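Local atomic coordinates of trichomaglin (Trichosanthes lepiniana, PDB entry 1SGL), a protein that is an S-like ribonuclease of the RNase T2 family and so probably cleaves the phosphodiester bonds of single-stranded RNA. Residues G23-C31 against Y78-L86. Sequence-based numbering, arbitrary orientation.
Sequences GACCPYNGC and YWPTYRCAL. With SO4 (sulfate ion), chain C.
Thr81 and the backbone on both sides of Asn29 illustrate how two irregular loops can be joined by main-chain polarity and one covalent bond. Thr81 N donates to Tyr28 O (3.0 Å, 170° at the hydrogen), and Thr81 O accepts from Gly30 N at 2.8 Å. These two bonds form a single beta bridge between Asn29 and Thr81, at the end of the type II turn Cys26-Asn29; Asn29 CA adds a CA-H...O contact to the same Thr81 oxygen. Farther along, the Cys26-Cys84 disulfide (SG to SG 2.0 Å) fastens the loops covalently, while one water donates to both Pro27 O and Arg83 O. A second water links Gly30 O with the hydroxyl of Tyr82, which also bonds Thr41. Cys31 SG, itself in a disulfide with Cys19, meets the edge of the Tyr82 ring, 3.7 Å from CD1.

On Thr81, OG1 stands opposite the backbone N (chi1 -177°), donates weakly to a sulfate, probably from the crystallisation liquor, and accepts a weak bond from Arg83 N; CG2 packs 3.9 Å from Tyr28 CB. Tyr82 N bonds sulfate O3 at 2.9 Å, and Arg83 NE lies 2.7 Å from sulfate O4, its guanidinium also pairing with Glu87. A glycine here would probably open a gap beside Tyr28 CB and leave Arg83 N and the sulfate without the OG1 partner. Two main-chain bonds, two bridging waters and a disulfide thus probably set the relative position of the loops.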
ATOM      1  N   GLY A  23      -4.213 -20.254  -1.192  1.00 60.44           N
ATOM      2  CA  GLY A  23      -2.886 -20.311  -0.604  1.00 59.20           C
ATOM      3  C   GLY A  23      -2.868 -20.951   0.774  1.00 58.36           C
ATOM      4  O   GLY A  23      -3.914 -21.250   1.351  1.00 58.47           O
ATOM      5  N   ALA A  24      -1.667 -21.160   1.302  1.00 56.92           N
ATOM      6  CA  ALA A  24      -1.507 -21.761   2.619  1.00 55.71           C
ATOM      7  C   ALA A  24      -1.153 -20.674   3.625  1.00 54.15           C
ATOM      8  O   ALA A  24      -0.397 -19.758   3.310  1.00 55.34           O
ATOM      9  CB  ALA A  24      -0.409 -22.819   2.577  1.00 56.03           C
ATOM     10  N   CYS A  25      -1.704 -20.767   4.831  1.00 52.10           N
ATOM     11  CA  CYS A  25      -1.414 -19.779   5.863  1.00 49.95           C
ATOM     12  C   CYS A  25       0.011 -19.903   6.370  1.00 47.45           C
ATOM     13  O   CYS A  25       0.462 -20.984   6.751  1.00 48.88           O
ATOM     14  CB  CYS A  25      -2.389 -19.915   7.035  1.00 50.78           C
ATOM     15  SG  CYS A  25      -4.047 -19.316   6.605  1.00 53.71           S
ATOM     16  N   CYS A  26       0.723 -18.786   6.363  1.00 43.04           N
ATOM     17  CA  CYS A  26       2.096 -18.762   6.825  1.00 38.51           C
ATOM     18  C   CYS A  26       2.268 -17.511   7.661  1.00 35.46           C
ATOM     19  O   CYS A  26       1.390 -16.650   7.684  1.00 34.94           O
ATOM     20  CB  CYS A  26       3.046 -18.721   5.635  1.00 39.32           C
ATOM     21  SG  CYS A  26       2.642 -17.385   4.470  1.00 39.47           S
ATOM     22  N   PRO A  27       3.402 -17.393   8.361  1.00 33.25           N
ATOM     23  CA  PRO A  27       3.658 -16.219   9.200  1.00 31.15           C
ATOM     24  C   PRO A  27       3.568 -14.891   8.443  1.00 30.25           C
ATOM     25  O   PRO A  27       3.989 -14.796   7.295  1.00 29.62           O
ATOM     26  CB  PRO A  27       5.064 -16.480   9.733  1.00 31.39           C
ATOM     27  CG  PRO A  27       5.109 -18.005   9.812  1.00 31.89           C
ATOM     28  CD  PRO A  27       4.477 -18.397   8.509  1.00 32.25           C
ATOM     29  N   TYR A  28       3.013 -13.880   9.107  1.00 28.25           N
ATOM     30  CA  TYR A  28       2.875 -12.527   8.565  1.00 28.50           C
ATOM     31  C   TYR A  28       1.874 -12.384   7.426  1.00 28.51           C
ATOM     32  O   TYR A  28       1.712 -11.294   6.885  1.00 29.25           O
ATOM     33  CB  TYR A  28       4.241 -11.995   8.093  1.00 27.22           C
ATOM     34  CG  TYR A  28       5.337 -12.055   9.138  1.00 27.60           C
ATOM     35  CD1 TYR A  28       6.386 -12.970   9.025  1.00 27.51           C
ATOM     36  CD2 TYR A  28       5.309 -11.218  10.253  1.00 27.21           C
ATOM     37  CE1 TYR A  28       7.377 -13.050   9.992  1.00 28.38           C
ATOM     38  CE2 TYR A  28       6.295 -11.290  11.229  1.00 27.43           C
ATOM     39  CZ  TYR A  28       7.325 -12.207  11.094  1.00 29.38           C
ATOM     40  OH  TYR A  28       8.298 -12.284  12.062  1.00 31.08           O
ATOM     41  N   ASN A  29       1.204 -13.473   7.066  1.00 29.29           N
ATOM     42  CA  ASN A  29       0.248 -13.441   5.966  1.00 30.57           C
ATOM     43  C   ASN A  29      -1.035 -12.705   6.325  1.00 30.96           C
ATOM     44  O   ASN A  29      -1.654 -12.986   7.346  1.00 30.64           O
ATOM     45  CB  ASN A  29      -0.105 -14.860   5.518  1.00 30.56           C
ATOM     46  CG  ASN A  29      -0.728 -14.890   4.139  1.00 31.79           C
ATOM     47  OD1 ASN A  29      -0.024 -14.947   3.132  1.00 33.07           O
ATOM     48  ND2 ASN A  29      -2.052 -14.830   4.082  1.00 30.79           N
ATOM     49  N   GLY A  30      -1.436 -11.776   5.462  1.00 31.69           N
ATOM     50  CA  GLY A  30      -2.641 -10.999   5.700  1.00 32.18           C
ATOM     51  C   GLY A  30      -3.953 -11.682   5.348  1.00 33.33           C
ATOM     52  O   GLY A  30      -5.016 -11.124   5.596  1.00 32.77           O
ATOM     53  N   CYS A  31      -3.894 -12.878   4.773  1.00 34.82           N
ATOM     54  CA  CYS A  31      -5.110 -13.604   4.410  1.00 37.45           C
ATOM     55  C   CYS A  31      -5.600 -14.531   5.526  1.00 40.94           C
ATOM     56  O   CYS A  31      -6.635 -15.179   5.387  1.00 40.78           O
ATOM     57  CB  CYS A  31      -4.876 -14.451   3.157  1.00 34.27           C
ATOM     58  SG  CYS A  31      -4.190 -13.548   1.740  1.00 30.67           S
ATOM     59  N   TYR A  78      -1.562  -3.679   9.833  1.00 23.52           N
ATOM     60  CA  TYR A  78      -1.751  -2.828   8.659  1.00 23.36           C
ATOM     61  C   TYR A  78      -0.783  -2.990   7.497  1.00 22.03           C
ATOM     62  O   TYR A  78      -1.030  -2.467   6.411  1.00 20.91           O
ATOM     63  CB  TYR A  78      -1.753  -1.369   9.105  1.00 25.57           C
ATOM     64  CG  TYR A  78      -2.848  -1.064  10.090  1.00 26.97           C
ATOM     65  CD1 TYR A  78      -2.553  -0.597  11.365  1.00 28.56           C
ATOM     66  CD2 TYR A  78      -4.184  -1.239   9.743  1.00 28.81           C
ATOM     67  CE1 TYR A  78      -3.559  -0.305  12.275  1.00 30.74           C
ATOM     68  CE2 TYR A  78      -5.202  -0.952  10.646  1.00 31.92           C
ATOM     69  CZ  TYR A  78      -4.879  -0.485  11.912  1.00 32.94           C
ATOM     70  OH  TYR A  78      -5.879  -0.197  12.814  1.00 36.74           O
ATOM     71  N   TRP A  79       0.305  -3.721   7.713  1.00 20.66           N
ATOM     72  CA  TRP A  79       1.304  -3.908   6.670  1.00 20.16           C
ATOM     73  C   TRP A  79       1.673  -5.388   6.507  1.00 20.75           C
ATOM     74  O   TRP A  79       2.848  -5.730   6.439  1.00 20.17           O
ATOM     75  CB  TRP A  79       2.544  -3.092   7.037  1.00 19.01           C
ATOM     76  CG  TRP A  79       3.452  -2.732   5.902  1.00 16.82           C
ATOM     77  CD1 TRP A  79       3.728  -3.479   4.795  1.00 17.72           C
ATOM     78  CD2 TRP A  79       4.287  -1.579   5.825  1.00 17.14           C
ATOM     79  NE1 TRP A  79       4.692  -2.863   4.032  1.00 17.70           N
ATOM     80  CE2 TRP A  79       5.053  -1.692   4.645  1.00 18.75           C
ATOM     81  CE3 TRP A  79       4.467  -0.457   6.642  1.00 16.70           C
ATOM     82  CZ2 TRP A  79       5.983  -0.725   4.262  1.00 18.81           C
ATOM     83  CZ3 TRP A  79       5.386   0.499   6.264  1.00 18.38           C
ATOM     84  CH2 TRP A  79       6.135   0.361   5.083  1.00 19.02           C
ATOM     85  N   PRO A  80       0.670  -6.284   6.442  1.00 21.14           N
ATOM     86  CA  PRO A  80       0.973  -7.709   6.290  1.00 21.79           C
ATOM     87  C   PRO A  80       1.494  -8.028   4.899  1.00 24.08           C
ATOM     88  O   PRO A  80       1.481  -7.176   4.016  1.00 24.40           O
ATOM     89  CB  PRO A  80      -0.373  -8.367   6.540  1.00 21.66           C
ATOM     90  CG  PRO A  80      -1.310  -7.394   5.865  1.00 20.76           C
ATOM     91  CD  PRO A  80      -0.785  -6.048   6.358  1.00 20.55           C
ATOM     92  N   THR A  81       1.961  -9.258   4.711  1.00 25.28           N
ATOM     93  CA  THR A  81       2.446  -9.677   3.407  1.00 27.81           C
ATOM     94  C   THR A  81       1.373 -10.600   2.838  1.00 27.50           C
ATOM     95  O   THR A  81       0.544 -11.115   3.579  1.00 27.38           O
ATOM     96  CB  THR A  81       3.799 -10.428   3.504  1.00 29.50           C
ATOM     97  OG1 THR A  81       4.260 -10.741   2.182  1.00 32.83           O
ATOM     98  CG2 THR A  81       3.646 -11.725   4.284  1.00 30.39           C
ATOM     99  N   TYR A  82       1.371 -10.792   1.527  1.00 29.19           N
ATOM    100  CA  TYR A  82       0.372 -11.648   0.907  1.00 31.67           C
ATOM    101  C   TYR A  82       1.011 -12.826   0.183  1.00 33.83           C
ATOM    102  O   TYR A  82       0.368 -13.493  -0.627  1.00 35.32           O
ATOM    103  CB  TYR A  82      -0.515 -10.821  -0.040  1.00 29.77           C
ATOM    104  CG  TYR A  82      -1.425  -9.859   0.706  1.00 28.43           C
ATOM    105  CD1 TYR A  82      -2.457 -10.333   1.515  1.00 26.83           C
ATOM    106  CD2 TYR A  82      -1.214  -8.482   0.657  1.00 27.72           C
ATOM    107  CE1 TYR A  82      -3.253  -9.462   2.258  1.00 26.54           C
ATOM    108  CE2 TYR A  82      -2.004  -7.601   1.398  1.00 25.72           C
ATOM    109  CZ  TYR A  82      -3.018  -8.100   2.195  1.00 26.25           C
ATOM    110  OH  TYR A  82      -3.789  -7.239   2.941  1.00 26.86           O
ATOM    111  N   ARG A  83       2.279 -13.073   0.501  1.00 36.77           N
ATOM    112  CA  ARG A  83       3.054 -14.176  -0.067  1.00 39.56           C
ATOM    113  C   ARG A  83       3.598 -14.975   1.108  1.00 39.91           C
ATOM    114  O   ARG A  83       3.701 -14.463   2.220  1.00 40.19           O
ATOM    115  CB  ARG A  83       4.244 -13.654  -0.874  1.00 41.56           C
ATOM    116  CG  ARG A  83       3.910 -12.563  -1.858  1.00 47.04           C
ATOM    117  CD  ARG A  83       5.153 -12.061  -2.573  1.00 51.01           C
ATOM    118  NE  ARG A  83       4.915 -10.769  -3.213  1.00 55.79           N
ATOM    119  CZ  ARG A  83       5.826 -10.092  -3.910  1.00 57.87           C
ATOM    120  NH1 ARG A  83       7.049 -10.585  -4.067  1.00 58.72           N
ATOM    121  NH2 ARG A  83       5.522  -8.907  -4.430  1.00 58.73           N
ATOM    122  N   CYS A  84       3.961 -16.226   0.864  1.00 40.33           N
ATOM    123  CA  CYS A  84       4.507 -17.052   1.926  1.00 40.82           C
ATOM    124  C   CYS A  84       6.006 -17.202   1.801  1.00 41.50           C
ATOM    125  O   CYS A  84       6.634 -17.896   2.596  1.00 42.91           O
ATOM    126  CB  CYS A  84       3.845 -18.425   1.933  1.00 39.55           C
ATOM    127  SG  CYS A  84       2.225 -18.361   2.737  1.00 38.69           S
ATOM    128  N   ALA A  85       6.577 -16.542   0.803  1.00 42.24           N
ATOM    129  CA  ALA A  85       8.012 -16.596   0.576  1.00 43.31           C
ATOM    130  C   ALA A  85       8.627 -15.250   0.938  1.00 43.69           C
ATOM    131  O   ALA A  85       7.918 -14.251   1.042  1.00 44.44           O
ATOM    132  CB  ALA A  85       8.291 -16.929  -0.888  1.00 42.46           C
ATOM    133  N   LEU A  86       9.938 -15.219   1.146  1.00 44.09           N
ATOM    134  CA  LEU A  86      10.607 -13.960   1.458  1.00 44.80           C
ATOM    135  C   LEU A  86      10.670 -13.168   0.153  1.00 44.69           C
ATOM    136  O   LEU A  86      10.594 -13.742  -0.934  1.00 44.28           O
ATOM    137  CB  LEU A  86      12.019 -14.200   2.001  1.00 44.74           C
ATOM    138  CG  LEU A  86      12.136 -14.819   3.397  1.00 45.56           C
ATOM    139  CD1 LEU A  86      13.604 -15.049   3.728  1.00 46.00           C
ATOM    140  CD2 LEU A  86      11.498 -13.904   4.431  1.00 44.63           C
TER
HETATM  141  S   SO4 C 252       2.836  -8.815  -1.130  1.00 62.99           S
HETATM  142  O1  SO4 C 252       2.122  -7.794  -1.920  1.00 64.03           O
HETATM  143  O2  SO4 C 252       2.240 -10.135  -1.397  1.00 63.95           O
HETATM  144  O3  SO4 C 252       2.716  -8.509   0.307  1.00 63.12           O
HETATM  145  O4  SO4 C 252       4.256  -8.820  -1.515  1.00 63.08           O
HETATM  146  O   HOH W   1       4.655 -14.642   4.767  1.00 43.49           O
HETATM  147  O   HOH W   2      -5.323  -8.043   5.239  1.00 29.50           O